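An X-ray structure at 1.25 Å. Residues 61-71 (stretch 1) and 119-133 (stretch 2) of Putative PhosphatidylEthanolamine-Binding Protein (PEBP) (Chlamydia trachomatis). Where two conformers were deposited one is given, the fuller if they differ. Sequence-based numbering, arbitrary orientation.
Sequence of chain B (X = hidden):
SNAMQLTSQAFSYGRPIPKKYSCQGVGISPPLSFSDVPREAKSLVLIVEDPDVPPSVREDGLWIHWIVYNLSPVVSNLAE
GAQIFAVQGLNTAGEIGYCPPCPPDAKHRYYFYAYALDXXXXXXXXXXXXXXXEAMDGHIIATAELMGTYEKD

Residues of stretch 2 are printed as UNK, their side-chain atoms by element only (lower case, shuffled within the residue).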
# COMPACT_ATOMS: atom_id res chain seq x y z
N GLY B 61 8.22 20.08 15.99
CA GLY B 61 8.64 18.68 15.91
C GLY B 61 8.50 18.02 14.56
O GLY B 61 8.45 16.77 14.49
N LEU B 62 8.48 18.80 13.48
CA LEU B 62 8.30 18.24 12.14
C LEU B 62 9.12 18.98 11.11
O LEU B 62 8.91 20.16 10.89
CB LEU B 62 6.82 18.27 11.76
CG LEU B 62 6.39 17.43 10.55
CD1 LEU B 62 6.69 15.94 10.77
CD2 LEU B 62 4.90 17.60 10.26
N TRP B 63 10.05 18.27 10.49
CA TRP B 63 10.89 18.84 9.44
C TRP B 63 10.53 18.25 8.07
O TRP B 63 10.57 17.02 7.90
CB TRP B 63 12.35 18.58 9.76
CG TRP B 63 13.29 19.49 9.02
CD1 TRP B 63 13.77 19.33 7.76
CD2 TRP B 63 13.86 20.68 9.54
NE1 TRP B 63 14.60 20.40 7.44
CE2 TRP B 63 14.68 21.23 8.53
CE3 TRP B 63 13.76 21.34 10.77
CZ2 TRP B 63 15.38 22.41 8.71
CZ3 TRP B 63 14.45 22.52 10.94
CH2 TRP B 63 15.26 23.04 9.92
N ILE B 64 10.17 19.11 7.13
CA ILE B 64 9.81 18.67 5.78
C ILE B 64 11.07 18.56 4.94
O ILE B 64 11.84 19.54 4.81
CB ILE B 64 8.84 19.67 5.12
CG1 ILE B 64 7.56 19.85 5.94
CG2 ILE B 64 8.53 19.21 3.70
CD1 ILE B 64 6.94 18.61 6.48
N HIS B 65 11.30 17.36 4.43
CA HIS B 65 12.47 17.07 3.63
C HIS B 65 12.25 17.19 2.12
O HIS B 65 13.21 17.35 1.39
CB HIS B 65 13.04 15.68 3.99
CG HIS B 65 13.80 15.68 5.27
ND1 HIS B 65 15.18 15.68 5.31
CD2 HIS B 65 13.40 15.83 6.55
CE1 HIS B 65 15.59 15.76 6.57
NE2 HIS B 65 14.53 15.86 7.34
N TRP B 66 11.02 17.06 1.65
CA TRP B 66 10.75 17.11 0.22
C TRP B 66 9.27 17.34 -0.01
O TRP B 66 8.44 16.68 0.61
CB TRP B 66 11.16 15.78 -0.44
CG TRP B 66 11.49 15.84 -1.91
CD1 TRP B 66 11.67 16.94 -2.68
CD2 TRP B 66 11.73 14.70 -2.75
NE1 TRP B 66 11.99 16.56 -3.98
CE2 TRP B 66 12.03 15.19 -4.04
CE3 TRP B 66 11.70 13.32 -2.54
CZ2 TRP B 66 12.31 14.34 -5.13
CZ3 TRP B 66 11.99 12.48 -3.62
CH2 TRP B 66 12.28 12.99 -4.89
N ILE B 67 8.96 18.23 -0.96
CA ILE B 67 7.63 18.41 -1.48
C ILE B 67 7.69 18.35 -3.00
O ILE B 67 8.47 19.09 -3.64
CB ILE B 67 7.08 19.78 -1.06
CG1 ILE B 67 6.85 19.81 0.46
CG2 ILE B 67 5.79 20.11 -1.82
CD1 ILE B 67 6.28 21.13 0.97
N VAL B 68 6.80 17.54 -3.55
CA VAL B 68 6.62 17.48 -5.00
C VAL B 68 5.12 17.45 -5.28
O VAL B 68 4.40 16.70 -4.66
CB VAL B 68 7.25 16.23 -5.63
CG1 VAL B 68 7.09 16.24 -7.14
CG2 VAL B 68 8.72 16.12 -5.26
N TYR B 69 4.64 18.26 -6.21
CA TYR B 69 3.25 18.18 -6.57
C TYR B 69 3.08 18.33 -8.08
O TYR B 69 4.00 18.70 -8.80
CB TYR B 69 2.40 19.20 -5.78
CG TYR B 69 2.52 20.64 -6.22
CD1 TYR B 69 3.50 21.47 -5.69
CD2 TYR B 69 1.62 21.17 -7.14
CE1 TYR B 69 3.59 22.80 -6.08
CE2 TYR B 69 1.71 22.48 -7.53
CZ TYR B 69 2.68 23.28 -7.00
OH TYR B 69 2.74 24.59 -7.41
N ASN B 70 1.87 18.03 -8.55
CA ASN B 70 1.57 17.99 -9.97
C ASN B 70 2.40 16.97 -10.72
O ASN B 70 2.67 17.13 -11.90
CB ASN B 70 1.64 19.39 -10.59
CG ASN B 70 0.37 20.19 -10.39
OD1 ASN B 70 -0.63 19.70 -9.82
ND2 ASN B 70 0.39 21.43 -10.84
N LEU B 71 2.76 15.90 -10.03
CA LEU B 71 3.31 14.74 -10.72
C LEU B 71 2.26 14.10 -11.60
O LEU B 71 1.08 14.08 -11.25
CB LEU B 71 3.74 13.71 -9.71
CG LEU B 71 5.08 13.91 -9.06
CD1 LEU B 71 5.12 13.10 -7.77
CD2 LEU B 71 6.22 13.50 -10.01
N UNK B 119 -7.60 16.72 -9.50
CA UNK B 119 -7.36 17.97 -10.18
C UNK B 119 -5.85 18.13 -10.34
O UNK B 119 -5.06 17.46 -9.66
c UNK B 119 -7.14 19.42 -8.11
c UNK B 119 -9.41 19.11 -9.18
c UNK B 119 -7.89 19.20 -9.41
N UNK B 120 -5.49 19.01 -11.25
CA UNK B 120 -4.14 19.56 -11.36
C UNK B 120 -4.15 20.89 -10.61
O UNK B 120 -5.01 21.76 -10.86
c UNK B 120 -3.75 18.42 -13.58
c UNK B 120 -3.75 19.76 -12.84
c UNK B 120 -2.41 20.44 -12.95
N UNK B 121 -3.20 21.08 -9.69
CA UNK B 121 -3.14 22.30 -8.90
C UNK B 121 -2.53 23.44 -9.71
O UNK B 121 -1.86 23.21 -10.72
c UNK B 121 -4.25 21.39 -6.13
c UNK B 121 -1.88 20.81 -5.53
c UNK B 121 -2.34 22.09 -7.62
c UNK B 121 -2.87 21.02 -6.67
N UNK B 122 -2.78 24.67 -9.29
CA UNK B 122 -2.15 25.81 -9.93
C UNK B 122 -0.63 25.67 -9.90
O UNK B 122 -0.06 25.16 -8.95
o UNK B 122 -2.07 28.23 -9.90
c UNK B 122 -2.60 27.10 -9.24
N UNK B 123 0.01 26.14 -10.96
CA UNK B 123 1.43 26.00 -11.16
C UNK B 123 2.15 27.15 -10.46
O UNK B 123 2.23 28.26 -10.98
o UNK B 123 3.79 25.02 -12.16
o UNK B 123 3.42 25.69 -14.25
c UNK B 123 1.70 26.04 -12.67
c UNK B 123 3.07 25.55 -13.04
N UNK B 124 2.65 26.88 -9.26
CA UNK B 124 3.25 27.91 -8.41
C UNK B 124 4.59 27.47 -7.85
O UNK B 124 4.76 26.33 -7.39
c UNK B 124 0.63 29.78 -8.26
o UNK B 124 -0.38 29.88 -8.98
o UNK B 124 1.45 30.71 -8.08
c UNK B 124 2.34 28.25 -7.23
c UNK B 124 0.89 28.46 -7.58
N UNK B 125 5.53 28.40 -7.85
CA UNK B 125 6.82 28.20 -7.23
C UNK B 125 6.72 28.54 -5.75
O UNK B 125 5.76 29.21 -5.31
o UNK B 125 9.89 30.02 -10.20
o UNK B 125 7.97 30.97 -10.69
c UNK B 125 7.92 28.91 -9.44
c UNK B 125 7.85 29.10 -7.92
c UNK B 125 8.64 30.05 -10.16
N UNK B 126 7.67 28.05 -4.97
CA UNK B 126 7.79 28.44 -3.57
C UNK B 126 6.72 27.89 -2.65
O UNK B 126 6.45 28.48 -1.60
N UNK B 127 6.09 26.77 -3.01
CA UNK B 127 4.98 26.24 -2.23
C UNK B 127 5.44 25.54 -0.94
O UNK B 127 6.29 24.66 -0.98
c UNK B 127 3.46 26.03 -4.22
c UNK B 127 4.14 25.25 -3.09
c UNK B 127 3.11 24.50 -2.24
N UNK B 128 4.88 25.96 0.18
CA UNK B 128 5.15 25.31 1.46
C UNK B 128 4.13 24.19 1.72
O UNK B 128 3.08 24.12 1.09
c UNK B 128 5.01 26.30 2.62
o UNK B 128 3.65 26.75 2.69
c UNK B 128 5.95 27.50 2.45
N UNK B 129 4.43 23.32 2.68
CA UNK B 129 3.49 22.28 3.04
C UNK B 129 2.11 22.84 3.41
O UNK B 129 1.10 22.32 2.96
c UNK B 129 3.04 20.38 4.66
c UNK B 129 2.48 18.57 6.30
c UNK B 129 3.56 19.49 5.76
n UNK B 129 2.91 17.94 7.57
c UNK B 129 4.03 21.45 4.21
N UNK B 130 2.08 23.89 4.23
CA UNK B 130 0.81 24.47 4.63
C UNK B 130 -0.01 24.91 3.41
O UNK B 130 -1.20 24.63 3.32
c UNK B 130 1.02 25.64 5.58
c UNK B 130 -0.04 27.41 7.07
o UNK B 130 1.05 28.02 7.06
o UNK B 130 -0.96 27.67 7.88
c UNK B 130 -0.27 26.30 6.05
N UNK B 131 0.63 25.59 2.47
CA UNK B 131 -0.06 26.06 1.25
C UNK B 131 -0.55 24.90 0.38
O UNK B 131 -1.65 24.92 -0.19
c UNK B 131 1.19 28.27 1.09
c UNK B 131 2.30 29.02 0.36
c UNK B 131 0.89 26.94 0.44
o UNK B 131 3.13 28.43 -0.31
n UNK B 131 2.30 30.34 0.50
N UNK B 132 0.29 23.87 0.28
CA UNK B 132 -0.03 22.68 -0.50
C UNK B 132 -1.24 21.95 0.07
O UNK B 132 -2.15 21.56 -0.66
c UNK B 132 0.46 20.72 -2.71
c UNK B 132 1.19 21.77 -0.54
c UNK B 132 2.31 19.74 -1.37
c UNK B 132 0.99 20.47 -1.30
N UNK B 133 -1.28 21.79 1.39
CA UNK B 133 -2.40 21.12 2.02
C UNK B 133 -3.69 21.88 1.75
O UNK B 133 -4.74 21.26 1.53
c UNK B 133 -1.06 19.97 3.95
c UNK B 133 -2.15 20.95 3.52
c UNK B 133 -1.27 18.61 3.32
c UNK B 133 -1.01 19.86 5.47

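Position 119 carries three carbons, one bearing the other two, and touches nothing on stretch 1: a beta-branched Val119. Position 120 repeats that fork; one methyl lies 3.6 Å from Asn70 ND2. It is Val120, and its CG1 is that methyl. Position 121 has four carbons forked at the second, with one tip 3.9 Å from Tyr69 CD2. This is Leu121, and the tip is CD1. Its backbone is held at both polar ends by one carboxamide: Leu121 N donates to Asn70 OD1 at 2.9 Å, and Asn70 ND2 donates to Leu121 O, also at 2.9 Å.

At 122 a single carbon ends in oxygen, so Ser122, its CB pointing away from the strand. Position 123 has two carbons, the second carrying two oxygens: Asp123, also directed away. Position 124 has three carbons with a terminal pair of oxygens, hence Glu124. Its end leads away, where OE2 accepts from Ser122 OG at 2.5 Å; its backbone does the work across the interface, Glu124 O accepting from Tyr69 OH at 2.7 Å. Position 125 has the same atom count and pattern, Glu125, without contact. Position 126 has no side-chain atoms: Gly126, whose positive phi by itself favours glycine.

Position 127 is a three-carbon fork turned toward the strand, one methyl 3.7 Å from Tyr69 CE1. It is Val127, the methyl CG2. Position 128 branches into one oxygen and one carbon, giving Thr128, the N-cap of the helix. Position 129 extends four carbons in a row to a nitrogen; the third carbon lies 3.6 Å from Ile64 CD1 and the terminal nitrogen 3.4 Å from Leu62 CD2. This is Lys129, all trans, its ammonium satisfied elsewhere in the structure.

Position 130, three carbons and two oxygens, is Glu130, with no contact. Position 131 replaces one terminal oxygen with nitrogen: Gln131. Its N donates to Thr128 OG1 at 3.2 Å, while Thr128 N donates to Gln131 OE1 at 3.1 Å; the first is the capping bond, and the second, a hydrogen bond, runs the other way. Position 132 has four carbons forked at the second, one tip 3.5 Å from Ile67 CG2 and the other 3.9 Å from Tyr69 CB. It is Leu132, the tips CD2 and CD1 in that order. Position 133 has the same fork, Leu133, but is out of reach.

Polar bonds go to the loop's main chain and apolar packing to side chains, with Tyr69 serving both. The side chains of Tyr69 and Asn70 fasten the loop by its main-chain atoms, while Val127 and Leu132 supply apolar packing and Lys129 lays its aliphatic stem along Ile64. The capped helix begins beside Ile67, whose CD1 comes within 3.3 Å of Lys129 N.

Stretch 2 119-133: VVLSDEEGVTKEQLL
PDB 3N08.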